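Local atomic coordinates of monomethylamine methyltransferase MtmB1 (Methanosarcina barkeri, PDB entry 1NTH), a protein that transfers the methyl group of monomethylamine to the corrinoid cofactor of its partner protein MtmC, a step in methanogenesis from methylamine. Residues K123-G129 with E152-V157; Y334-P340 with V367-G372; E388-T393 with L454-F458; V113-G119 with T357-I363. All coordinates share one frame; numbering follows the deposited sequence. Where two conformers were deposited one is given.

Contact 1: K123-G129 with E152-V157; sequences KPIVQGG and EVDTIV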
loop_
_atom_site.group_PDB
_atom_site.type_symbol
_atom_site.label_atom_id
_atom_site.label_comp_id
_atom_site.label_asym_id
_atom_site.label_seq_id
_atom_site.Cartn_x
_atom_site.Cartn_y
_atom_site.Cartn_z
ATOM N N LYS A 123 9.266 1.320 32.504
ATOM C CA LYS A 123 9.546 2.720 32.213
ATOM C C LYS A 123 8.473 3.303 31.294
ATOM O O LYS A 123 7.971 2.627 30.398
ATOM C CB LYS A 123 10.912 2.835 31.533
ATOM C CG LYS A 123 11.363 4.251 31.217
ATOM C CD LYS A 123 12.651 4.229 30.400
ATOM C CE LYS A 123 13.183 5.635 30.148
ATOM N NZ LYS A 123 14.370 5.619 29.242
ATOM N N PRO A 124 8.084 4.562 31.522
ATOM C CA PRO A 124 7.067 5.126 30.634
ATOM C C PRO A 124 7.678 5.433 29.270
ATOM O O PRO A 124 8.900 5.399 29.100
ATOM C CB PRO A 124 6.623 6.392 31.370
ATOM C CG PRO A 124 7.833 6.778 32.153
ATOM C CD PRO A 124 8.336 5.450 32.670
ATOM N N ILE A 125 6.818 5.710 28.298
ATOM C CA ILE A 125 7.257 6.055 26.956
ATOM C C ILE A 125 7.756 7.493 27.000
ATOM O O ILE A 125 7.109 8.364 27.589
ATOM C CB ILE A 125 6.083 5.950 25.952
ATOM C CG1 ILE A 125 5.679 4.484 25.785
ATOM C CG2 ILE A 125 6.462 6.585 24.619
ATOM C CD1 ILE A 125 6.812 3.578 25.335
ATOM N N VAL A 126 8.907 7.741 26.385
ATOM C CA VAL A 126 9.485 9.078 26.356
ATOM C C VAL A 126 9.167 9.759 25.029
ATOM O O VAL A 126 9.698 9.390 23.979
ATOM C CB VAL A 126 11.016 9.022 26.552
ATOM C CG1 VAL A 126 11.613 10.423 26.465
ATOM C CG2 VAL A 126 11.338 8.398 27.903
ATOM N N GLN A 127 8.278 10.744 25.083
ATOM C CA GLN A 127 7.888 11.492 23.898
ATOM C C GLN A 127 8.642 12.812 23.956
ATOM O O GLN A 127 8.253 13.729 24.675
ATOM C CB GLN A 127 6.379 11.733 23.903
ATOM C CG GLN A 127 5.867 12.511 22.704
ATOM C CD GLN A 127 4.385 12.298 22.487
ATOM O OE1 GLN A 127 3.544 13.044 23.003
ATOM N NE2 GLN A 127 4.055 11.258 21.736
ATOM N N GLY A 128 9.730 12.896 23.201
ATOM C CA GLY A 128 10.546 14.094 23.226
ATOM C C GLY A 128 10.428 14.998 22.023
ATOM O O GLY A 128 10.247 14.546 20.893
ATOM N N GLY A 129 10.545 16.295 22.272
ATOM C CA GLY A 129 10.468 17.253 21.190
ATOM C C GLY A 129 10.322 18.661 21.726
ATOM O O GLY A 129 10.309 18.858 22.946
ATOM N N GLU A 152 17.112 7.683 24.253
ATOM C CA GLU A 152 16.153 7.824 25.347
ATOM C C GLU A 152 14.754 8.143 24.824
ATOM O O GLU A 152 13.755 7.794 25.452
ATOM C CB GLU A 152 16.575 8.959 26.288
ATOM C CG GLU A 152 17.686 8.630 27.274
ATOM C CD GLU A 152 17.273 7.597 28.304
ATOM O OE1 GLU A 152 16.088 7.585 28.708
ATOM O OE2 GLU A 152 18.140 6.804 28.728
ATOM N N VAL A 153 14.692 8.815 23.678
ATOM C CA VAL A 153 13.418 9.223 23.091
ATOM C C VAL A 153 12.760 8.129 22.244
ATOM O O VAL A 153 13.404 7.518 21.387
ATOM C CB VAL A 153 13.615 10.510 22.249
ATOM C CG1 VAL A 153 12.295 10.963 21.639
ATOM C CG2 VAL A 153 14.184 11.621 23.134
ATOM N N ASP A 154 11.473 7.895 22.497
ATOM C CA ASP A 154 10.687 6.879 21.790
ATOM C C ASP A 154 9.837 7.435 20.648
ATOM O O ASP A 154 9.736 6.820 19.582
ATOM C CB ASP A 154 9.758 6.158 22.773
ATOM C CG ASP A 154 10.510 5.392 23.832
ATOM O OD1 ASP A 154 11.324 4.520 23.460
ATOM O OD2 ASP A 154 10.283 5.651 25.034
ATOM N N THR A 155 9.207 8.581 20.891
ATOM C CA THR A 155 8.361 9.241 19.899
ATOM C C THR A 155 8.680 10.728 19.946
ATOM O O THR A 155 9.360 11.190 20.868
ATOM C CB THR A 155 6.855 9.048 20.205
ATOM O OG1 THR A 155 6.543 9.643 21.471
ATOM C CG2 THR A 155 6.507 7.569 20.252
ATOM N N ILE A 156 8.186 11.475 18.965
ATOM C CA ILE A 156 8.452 12.909 18.898
ATOM C C ILE A 156 7.202 13.749 19.140
ATOM O O ILE A 156 6.126 13.413 18.654
ATOM C CB ILE A 156 8.985 13.318 17.496
ATOM C CG1 ILE A 156 10.264 12.544 17.155
ATOM C CG2 ILE A 156 9.214 14.833 17.440
ATOM C CD1 ILE A 156 11.436 12.813 18.080
ATOM N N VAL A 157 7.339 14.824 19.912
ATOM C CA VAL A 157 6.221 15.743 20.090
ATOM C C VAL A 157 6.654 16.974 19.290
ATOM O O VAL A 157 7.671 17.605 19.584
ATOM C CB VAL A 157 5.940 16.100 21.572
ATOM C CG1 VAL A 157 7.219 16.472 22.302
ATOM C CG2 VAL A 157 4.935 17.242 21.625
HETATM O O HOH W 1 13.181 5.500 26.696
HETATM O O HOH W 2 16.800 4.513 29.813
HETATM O O HOH W 3 10.657 4.406 27.312
#

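Contact 2: Y334-P340 with V367-G372; sequences YYPCAGP and VASAKG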
loop_
_atom_site.group_PDB
_atom_site.type_symbol
_atom_site.label_atom_id
_atom_site.label_comp_id
_atom_site.label_asym_id
_atom_site.label_seq_id
_atom_site.Cartn_x
_atom_site.Cartn_y
_atom_site.Cartn_z
ATOM N N TYR A 334 5.547 18.789 29.830
ATOM C CA TYR A 334 6.574 19.542 30.558
ATOM C C TYR A 334 6.821 21.004 30.188
ATOM O O TYR A 334 7.226 21.304 29.065
ATOM C CB TYR A 334 7.905 18.786 30.426
ATOM C CG TYR A 334 7.913 17.424 31.083
ATOM C CD1 TYR A 334 6.956 16.456 30.757
ATOM C CD2 TYR A 334 8.848 17.119 32.071
ATOM C CE1 TYR A 334 6.927 15.226 31.411
ATOM C CE2 TYR A 334 8.831 15.897 32.726
ATOM C CZ TYR A 334 7.864 14.956 32.399
ATOM O OH TYR A 334 7.815 13.772 33.094
ATOM N N TYR A 335 6.608 21.898 31.157
ATOM C CA TYR A 335 6.831 23.339 30.994
ATOM C C TYR A 335 7.711 23.906 32.107
ATOM O O TYR A 335 7.200 24.447 33.087
ATOM C CB TYR A 335 5.511 24.107 30.976
ATOM C CG TYR A 335 4.785 24.072 29.658
ATOM C CD1 TYR A 335 3.833 23.090 29.385
ATOM C CD2 TYR A 335 5.024 25.047 28.690
ATOM C CE1 TYR A 335 3.130 23.087 28.183
ATOM C CE2 TYR A 335 4.330 25.052 27.486
ATOM C CZ TYR A 335 3.384 24.075 27.240
ATOM O OH TYR A 335 2.669 24.112 26.066
ATOM N N PRO A 336 9.040 23.783 31.979
ATOM C CA PRO A 336 9.929 24.321 33.016
ATOM C C PRO A 336 10.024 25.841 32.878
ATOM O O PRO A 336 9.766 26.389 31.804
ATOM C CB PRO A 336 11.273 23.662 32.706
ATOM C CG PRO A 336 10.906 22.438 31.903
ATOM C CD PRO A 336 9.787 22.934 31.037
ATOM N N CYS A 337 10.397 26.519 33.961
ATOM C CA CYS A 337 10.549 27.972 33.939
ATOM C C CYS A 337 11.856 28.357 33.254
ATOM O O CYS A 337 11.897 29.272 32.429
ATOM C CB CYS A 337 10.574 28.539 35.363
ATOM S SG CYS A 337 9.017 28.475 36.256
ATOM N N ALA A 338 12.923 27.649 33.611
ATOM C CA ALA A 338 14.250 27.918 33.073
ATOM C C ALA A 338 14.438 27.445 31.634
ATOM O O ALA A 338 13.746 26.536 31.167
ATOM C CB ALA A 338 15.303 27.282 33.973
ATOM N N GLY A 339 15.388 28.069 30.945
ATOM C CA GLY A 339 15.670 27.723 29.564
ATOM C C GLY A 339 16.749 26.665 29.428
ATOM O O GLY A 339 17.362 26.267 30.420
ATOM N N PRO A 340 17.010 26.193 28.200
ATOM C CA PRO A 340 18.025 25.170 27.942
ATOM C C PRO A 340 19.424 25.547 28.409
ATOM O O PRO A 340 19.768 26.726 28.510
ATOM C CB PRO A 340 17.967 24.995 26.424
ATOM C CG PRO A 340 16.561 25.348 26.094
ATOM C CD PRO A 340 16.328 26.567 26.950
ATOM N N VAL A 367 10.535 18.419 26.151
ATOM C CA VAL A 367 10.353 19.408 27.211
ATOM C C VAL A 367 10.223 20.813 26.622
ATOM O O VAL A 367 11.072 21.246 25.846
ATOM C CB VAL A 367 11.572 19.384 28.165
ATOM C CG1 VAL A 367 11.449 20.477 29.214
ATOM C CG2 VAL A 367 11.694 18.009 28.819
ATOM N N ALA A 368 9.160 21.525 26.984
ATOM C CA ALA A 368 8.971 22.879 26.480
ATOM C C ALA A 368 9.697 23.847 27.412
ATOM O O ALA A 368 9.077 24.551 28.209
ATOM C CB ALA A 368 7.499 23.215 26.414
ATOM N N SER A 369 11.019 23.858 27.306
ATOM C CA SER A 369 11.856 24.716 28.134
ATOM C C SER A 369 11.518 26.190 27.940
ATOM O O SER A 369 10.934 26.575 26.926
ATOM C CB SER A 369 13.325 24.460 27.804
ATOM O OG SER A 369 13.610 23.077 27.929
ATOM N N ALA A 370 11.890 27.010 28.921
ATOM C CA ALA A 370 11.610 28.442 28.873
ATOM C C ALA A 370 10.109 28.666 28.717
ATOM O O ALA A 370 9.674 29.600 28.037
ATOM C CB ALA A 370 12.367 29.092 27.719
ATOM N N LYS A 371 9.330 27.794 29.352
ATOM C CA LYS A 371 7.871 27.856 29.321
ATOM C C LYS A 371 7.286 27.710 27.918
ATOM O O LYS A 371 6.121 28.035 27.687
ATOM C CB LYS A 371 7.384 29.160 29.962
ATOM C CG LYS A 371 7.864 29.332 31.395
ATOM C CD LYS A 371 7.342 30.614 32.029
ATOM C CE LYS A 371 7.987 30.834 33.388
ATOM N NZ LYS A 371 7.515 32.095 34.031
ATOM N N GLY A 372 8.106 27.229 26.990
ATOM C CA GLY A 372 7.664 27.013 25.623
ATOM C C GLY A 372 7.235 28.229 24.824
ATOM O O GLY A 372 6.510 28.094 23.840
#

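Contact 3: E388-T393 with L454-F458; sequences EVARAT and LGLVF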
loop_
_atom_site.group_PDB
_atom_site.type_symbol
_atom_site.label_atom_id
_atom_site.label_comp_id
_atom_site.label_asym_id
_atom_site.label_seq_id
_atom_site.Cartn_x
_atom_site.Cartn_y
_atom_site.Cartn_z
ATOM N N GLU A 388 16.297 9.606 31.338
ATOM C CA GLU A 388 17.189 8.958 32.300
ATOM C C GLU A 388 16.577 8.948 33.694
ATOM O O GLU A 388 16.686 7.965 34.429
ATOM C CB GLU A 388 18.545 9.666 32.349
ATOM C CG GLU A 388 19.451 9.349 31.174
ATOM C CD GLU A 388 20.915 9.320 31.570
ATOM O OE1 GLU A 388 21.526 10.402 31.707
ATOM O OE2 GLU A 388 21.449 8.205 31.760
ATOM N N VAL A 389 15.934 10.052 34.053
ATOM C CA VAL A 389 15.305 10.167 35.357
ATOM C C VAL A 389 14.128 9.202 35.467
ATOM O O VAL A 389 13.884 8.628 36.529
ATOM C CB VAL A 389 14.839 11.615 35.616
ATOM C CG1 VAL A 389 14.004 11.683 36.887
ATOM C CG2 VAL A 389 16.058 12.526 35.745
ATOM N N ALA A 390 13.403 9.010 34.366
ATOM C CA ALA A 390 12.273 8.087 34.374
ATOM C C ALA A 390 12.781 6.671 34.642
ATOM O O ALA A 390 12.179 5.918 35.407
ATOM C CB ALA A 390 11.531 8.142 33.037
ATOM N N ARG A 391 13.893 6.309 34.008
ATOM C CA ARG A 391 14.470 4.985 34.204
ATOM C C ARG A 391 14.876 4.805 35.665
ATOM O O ARG A 391 14.611 3.768 36.271
ATOM C CB ARG A 391 15.701 4.793 33.315
ATOM C CG ARG A 391 16.329 3.413 33.449
ATOM C CD ARG A 391 17.643 3.303 32.681
ATOM N NE ARG A 391 18.687 4.144 33.255
ATOM C CZ ARG A 391 19.188 5.226 32.667
ATOM N NH1 ARG A 391 18.739 5.607 31.479
ATOM N NH2 ARG A 391 20.140 5.926 33.270
ATOM N N ALA A 392 15.519 5.827 36.225
ATOM C CA ALA A 392 15.971 5.783 37.611
ATOM C C ALA A 392 14.820 5.700 38.613
ATOM O O ALA A 392 14.934 5.046 39.649
ATOM C CB ALA A 392 16.828 7.010 37.909
ATOM N N THR A 393 13.710 6.359 38.296
ATOM C CA THR A 393 12.541 6.384 39.173
ATOM C C THR A 393 11.693 5.113 39.136
ATOM O O THR A 393 11.106 4.722 40.144
ATOM C CB THR A 393 11.634 7.584 38.823
ATOM O OG1 THR A 393 12.393 8.794 38.918
ATOM C CG2 THR A 393 10.448 7.666 39.778
ATOM N N LEU A 454 20.663 13.070 45.977
ATOM C CA LEU A 454 19.342 13.013 46.599
ATOM C C LEU A 454 18.854 11.576 46.748
ATOM O O LEU A 454 17.893 11.313 47.470
ATOM C CB LEU A 454 18.327 13.823 45.787
ATOM C CG LEU A 454 18.517 15.342 45.793
ATOM C CD1 LEU A 454 17.428 15.997 44.956
ATOM C CD2 LEU A 454 18.467 15.859 47.226
ATOM N N GLY A 455 19.513 10.644 46.064
ATOM C CA GLY A 455 19.116 9.252 46.176
ATOM C C GLY A 455 18.795 8.522 44.885
ATOM O O GLY A 455 18.590 7.308 44.901
ATOM N N LEU A 456 18.736 9.238 43.767
ATOM C CA LEU A 456 18.443 8.587 42.494
ATOM C C LEU A 456 19.626 7.751 42.022
ATOM O O LEU A 456 20.778 8.171 42.130
ATOM C CB LEU A 456 18.096 9.618 41.416
ATOM C CG LEU A 456 16.683 10.202 41.405
ATOM C CD1 LEU A 456 16.501 11.047 40.150
ATOM C CD2 LEU A 456 15.656 9.077 41.427
ATOM N N VAL A 457 19.335 6.565 41.501
ATOM C CA VAL A 457 20.371 5.677 40.991
ATOM C C VAL A 457 20.142 5.488 39.493
ATOM O O VAL A 457 19.160 4.871 39.078
ATOM C CB VAL A 457 20.334 4.302 41.689
ATOM C CG1 VAL A 457 21.457 3.422 41.161
ATOM C CG2 VAL A 457 20.462 4.480 43.196
ATOM N N PHE A 458 21.055 6.028 38.693
ATOM C CA PHE A 458 20.966 5.950 37.239
ATOM C C PHE A 458 21.529 4.660 36.656
ATOM O O PHE A 458 21.235 4.379 35.473
ATOM C CB PHE A 458 21.674 7.155 36.622
ATOM C CG PHE A 458 20.958 8.452 36.853
ATOM C CD1 PHE A 458 19.820 8.773 36.118
ATOM C CD2 PHE A 458 21.396 9.340 37.831
ATOM C CE1 PHE A 458 19.128 9.957 36.353
ATOM C CE2 PHE A 458 20.711 10.527 38.075
ATOM C CZ PHE A 458 19.574 10.837 37.335
ATOM O OXT PHE A 458 22.263 3.953 37.378
HETATM O O HOH W 4 16.697 5.301 41.875
#

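Contact 4: V113-G119 with T357-I363; sequences VRKRSVG and TASGREI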
loop_
_atom_site.group_PDB
_atom_site.type_symbol
_atom_site.label_atom_id
_atom_site.label_comp_id
_atom_site.label_asym_id
_atom_site.label_seq_id
_atom_site.Cartn_x
_atom_site.Cartn_y
_atom_site.Cartn_z
ATOM N N VAL A 113 2.429 1.039 23.711
ATOM C CA VAL A 113 2.016 1.838 24.854
ATOM C C VAL A 113 1.022 0.995 25.643
ATOM O O VAL A 113 -0.074 0.701 25.159
ATOM C CB VAL A 113 1.331 3.148 24.418
ATOM C CG1 VAL A 113 0.946 3.969 25.657
ATOM C CG2 VAL A 113 2.262 3.946 23.520
ATOM N N ARG A 114 1.423 0.586 26.844
ATOM C CA ARG A 114 0.574 -0.229 27.705
ATOM C C ARG A 114 0.438 0.429 29.076
ATOM O O ARG A 114 1.252 1.268 29.454
ATOM C CB ARG A 114 1.161 -1.638 27.838
ATOM C CG ARG A 114 1.321 -2.350 26.493
ATOM C CD ARG A 114 1.634 -3.831 26.661
ATOM N NE ARG A 114 1.733 -4.523 25.374
ATOM C CZ ARG A 114 2.878 -4.825 24.768
ATOM N NH1 ARG A 114 4.037 -4.501 25.328
ATOM N NH2 ARG A 114 2.863 -5.456 23.601
ATOM N N LYS A 115 -0.593 0.046 29.818
ATOM C CA LYS A 115 -0.835 0.639 31.129
ATOM C C LYS A 115 0.276 0.444 32.159
ATOM O O LYS A 115 0.918 -0.610 32.218
ATOM C CB LYS A 115 -2.150 0.114 31.719
ATOM C CG LYS A 115 -2.480 0.745 33.070
ATOM C CD LYS A 115 -3.773 0.225 33.675
ATOM C CE LYS A 115 -4.040 0.905 35.019
ATOM N NZ LYS A 115 -5.298 0.416 35.644
ATOM N N ARG A 116 0.495 1.481 32.965
ATOM C CA ARG A 116 1.479 1.447 34.046
ATOM C C ARG A 116 0.736 1.729 35.344
ATOM O O ARG A 116 -0.213 2.512 35.370
ATOM C CB ARG A 116 2.558 2.522 33.866
ATOM C CG ARG A 116 3.552 2.256 32.751
ATOM C CD ARG A 116 4.683 3.288 32.750
ATOM N NE ARG A 116 5.568 3.165 33.913
ATOM C CZ ARG A 116 5.590 4.008 34.944
ATOM N NH1 ARG A 116 4.773 5.056 34.975
ATOM N NH2 ARG A 116 6.435 3.804 35.948
ATOM N N SER A 117 1.160 1.083 36.421
ATOM C CA SER A 117 0.533 1.299 37.715
ATOM C C SER A 117 1.430 2.228 38.518
ATOM O O SER A 117 2.534 2.559 38.093
ATOM C CB SER A 117 0.374 -0.030 38.453
ATOM O OG SER A 117 1.634 -0.640 38.676
ATOM N N VAL A 118 0.946 2.660 39.675
ATOM C CA VAL A 118 1.738 3.519 40.539
ATOM C C VAL A 118 2.986 2.724 40.936
ATOM O O VAL A 118 2.885 1.552 41.299
ATOM C CB VAL A 118 0.943 3.897 41.809
ATOM C CG1 VAL A 118 1.835 4.654 42.784
ATOM C CG2 VAL A 118 -0.265 4.740 41.427
ATOM N N GLY A 119 4.154 3.358 40.841
ATOM C CA GLY A 119 5.403 2.702 41.201
ATOM C C GLY A 119 5.829 1.564 40.286
ATOM O O GLY A 119 6.704 0.771 40.635
ATOM N N THR A 357 6.589 9.410 36.464
ATOM C CA THR A 357 6.959 8.002 36.422
ATOM C C THR A 357 6.391 7.242 37.618
ATOM O O THR A 357 5.739 6.207 37.460
ATOM C CB THR A 357 8.495 7.844 36.393
ATOM O OG1 THR A 357 9.014 8.489 35.223
ATOM C CG2 THR A 357 8.886 6.372 36.375
ATOM N N ALA A 358 6.618 7.759 38.821
ATOM C CA ALA A 358 6.128 7.090 40.019
ATOM C C ALA A 358 4.607 7.085 40.142
ATOM O O ALA A 358 4.036 6.140 40.682
ATOM C CB ALA A 358 6.745 7.729 41.253
ATOM N N SER A 359 3.948 8.125 39.637
ATOM C CA SER A 359 2.491 8.200 39.739
ATOM C C SER A 359 1.760 7.312 38.735
ATOM O O SER A 359 0.544 7.152 38.821
ATOM C CB SER A 359 2.012 9.654 39.602
ATOM O OG SER A 359 2.247 10.178 38.306
ATOM N N GLY A 360 2.493 6.749 37.778
ATOM C CA GLY A 360 1.870 5.857 36.812
ATOM C C GLY A 360 1.585 6.352 35.403
ATOM O O GLY A 360 0.804 5.727 34.691
ATOM N N ARG A 361 2.199 7.454 34.983
ATOM C CA ARG A 361 1.962 7.966 33.631
ATOM C C ARG A 361 2.537 7.002 32.602
ATOM O O ARG A 361 3.602 6.425 32.815
ATOM C CB ARG A 361 2.625 9.334 33.437
ATOM C CG ARG A 361 2.046 10.457 34.278
ATOM C CD ARG A 361 0.670 10.897 33.793
ATOM N NE ARG A 361 0.128 11.932 34.669
ATOM C CZ ARG A 361 -1.087 12.460 34.561
ATOM N NH1 ARG A 361 -1.913 12.064 33.601
ATOM N NH2 ARG A 361 -1.487 13.375 35.436
ATOM N N GLU A 362 1.834 6.829 31.488
ATOM C CA GLU A 362 2.316 5.942 30.436
ATOM C C GLU A 362 3.232 6.686 29.472
ATOM O O GLU A 362 4.126 6.089 28.874
ATOM C CB GLU A 362 1.149 5.345 29.645
ATOM C CG GLU A 362 0.401 4.214 30.336
ATOM C CD GLU A 362 -0.507 4.677 31.458
ATOM O OE1 GLU A 362 -1.045 5.802 31.378
ATOM O OE2 GLU A 362 -0.701 3.901 32.418
ATOM N N ILE A 363 3.006 7.988 29.321
ATOM C CA ILE A 363 3.797 8.800 28.405
ATOM C C ILE A 363 4.265 10.119 29.022
ATOM O O ILE A 363 3.505 10.792 29.720
ATOM C CB ILE A 363 2.979 9.129 27.132
ATOM C CG1 ILE A 363 2.577 7.831 26.418
ATOM C CG2 ILE A 363 3.792 10.027 26.204
ATOM C CD1 ILE A 363 1.616 8.041 25.251
HETATM O O HOH W 5 3.669 2.843 28.928
#

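Contact 1: K123-G129 with E152-V157
Lys123 holds its CG anti to the backbone N (chi1 -178°) and stays extended to NZ, while Glu152 folds at chi2 (-66°), and the two side chains cross at about a right angle in a salt bridge, Lys123 NZ to Glu152 OE1 2.7 Å. This pair lies at the entry to two neighbouring parallel strands of the TIM barrel, 125-128 and 155-156. Lys123 NZ meets the syn side of the carboxylate, and a water joins it to Glu152 OE2, which also pairs with Arg391. Asp154, just before strand 155-156, points its carboxylate at the start of strand 125-128: its OD2 takes the amide of Val126 on the anti lone pair, an almost straight bond of 2.8 Å. The carbonyl of Val126 receives two amides, Asp154 N at 2.8 Å and the longer Thr155 N at 3.2 Å, so Val126 is held at both its polar ends. The ladder continues through Gly128 N to Thr155 O and Val157 N to Gly128 O. Gln127 and Thr155 leave the sheet on one face, and Gln127 OE1 bonds to Ser365 of the next strand. Gln127 NE2 donates close to the amide plane to Thr155 OG1 at 3.0 Å.

Contact 2: Y334-P340 with V367-G372
Val367, which follows a cis peptide bond, presses its CG1, anti to the backbone N (chi1 176°), onto the ring of Pro336, reaching CG at 3.4 Å, tighter than usual for two carbons. Ala368 is the centre of an inverse gamma turn. Its amide donates to Tyr334 O at 2.8 Å, and its methyl sits over one face of the Tyr335 ring as a CH-pi contact, CB lying 4.1 Å from the centroid and offset toward the rim. Ser369 rests its CB on CG and CD of Pro340, while its hydroxyl bonds to Glu382 of helix 380-393. Ala370 N then donates to Ala338 O from above the carbonyl plane, at 3.0 Å. Lys371 N reaches Pro336 O at 2.9 Å, nearly along the C=O axis, and the extended lysine chain passes Cys337, its CE 3.9 Å from Cys337 SG. The carbonyl of Lys371 lies at the edge of the Tyr335 ring. These irregular loops leave the C-terminal ends of barrel strands 330-333 and 363-366, the end where TIM-barrel active sites are generally found. Three amide-to-carbonyl bonds do the work of a ladder, and the carbons of Val367, Ala368 and Ser369 fill in between in a largely buried interface.

Contact 3: E388-T393 with L454-F458
Phe458 O, one oxygen of the C-terminal carboxylate, is gripped by the guanidinium of Arg391: NH2 donates at 2.9 Å in the carbonyl plane, on a lone pair, and NE adds a weak bond at 3.4 Å. The bend of the arginine at chi3 (67°) brings this edge round to the chain terminus. The same NH2 also donates to Glu388 OE2 at 3.0 Å, nearly straight and within the guanidinium plane, so one nitrogen serves two carboxylates. Glu388 is itself held from helix 438-454, by Tyr444 at OE1 and Arg448 at OE2.

The Phe458 ring turns an edge to helix 380-393. Its CD1 and CE1 lie beside the carbonyl of Glu388, CD1 3.7 Å from Glu388 O, and CE1 is 4.0 Å from Val389 CG2. Ala392 presents its methyl to this tail, CB being 3.4 Å from Val457 O and 3.9 Å from Phe458 CD1. Leu456 adds to the apolar patch, its side chain crossing that of Val389 at about a right angle with CD1 near CG1. A water links Ala392 O to Val457 N.

The tail leaves helix 438-454 through a Schellman motif at Gly455 and docks on helix 380-393. Arg391, among the carboxylates of Glu388 and the terminus, probably offsets part of their negative charge, while the aromatic edge and leucine supply the apolar half of the join.

Contact 4: V113-G119 with T357-I363
Gly119 N donates to Ala358 O at 2.8 Å where the loop leaving strand 111-114 passes the C-terminal end of helix 343-359. The helix stops in a Schellman motif at Gly360, whose positive phi (104°) turns the chain toward strand 363-366 of the TIM barrel. Val118 spreads its two methyls over the last turn, CG1 against Ala358 O and CG2 against Ser359 O. Arg116 reaches deeper. Bent at chi3 (68°), it sets NH1 and NH2 end-on against a single atom, Thr357 O, each at 2.9 Å and each with that oxygen in the guanidinium plane. NH1 also donates to Arg361 O at 2.8 Å, while NE bonds to Ala122 O. The backbone of Arg116 is held as well: its N meets Glu362 OE2 at 2.8 Å on the anti lone pair. Glu362, bent at chi2, brings CG to 3.2 Å from Arg114 O and gives its other oxygen to Ser330 N. Val113 CG1 and Ile363 CD1 make a small apolar contact. The guanidinium thus satisfies Thr357 O in the final helical turn and Arg361 O beyond the glycine, and its positive charge at the C-terminal end would interact favourably with the helix dipole.

In the fold
All four contacts touch helix 380-393. Contact 3 lies on its end, contact 1 reaches it through the Glu152 to Arg391 salt bridge, OE2 to NH1 3.1 Å, contact 4 packs Thr357 OG1 3.4 Å from Ala390 CB, and contact 2 meets it through Val367 and Ser369. Contacts 1 and 4 also join directly, Ile125 N lying 2.8 Å from Glu362 O in a probable hydrogen bond between strand 125-128 and the residue just before strand 363-366. That strand then runs from contact 4 to contact 2, whose centres are 23 Å apart: the first lies where the strand begins, the second in the loop after it. Contact 2 stays about 7 Å from contact 3 at the nearest atoms.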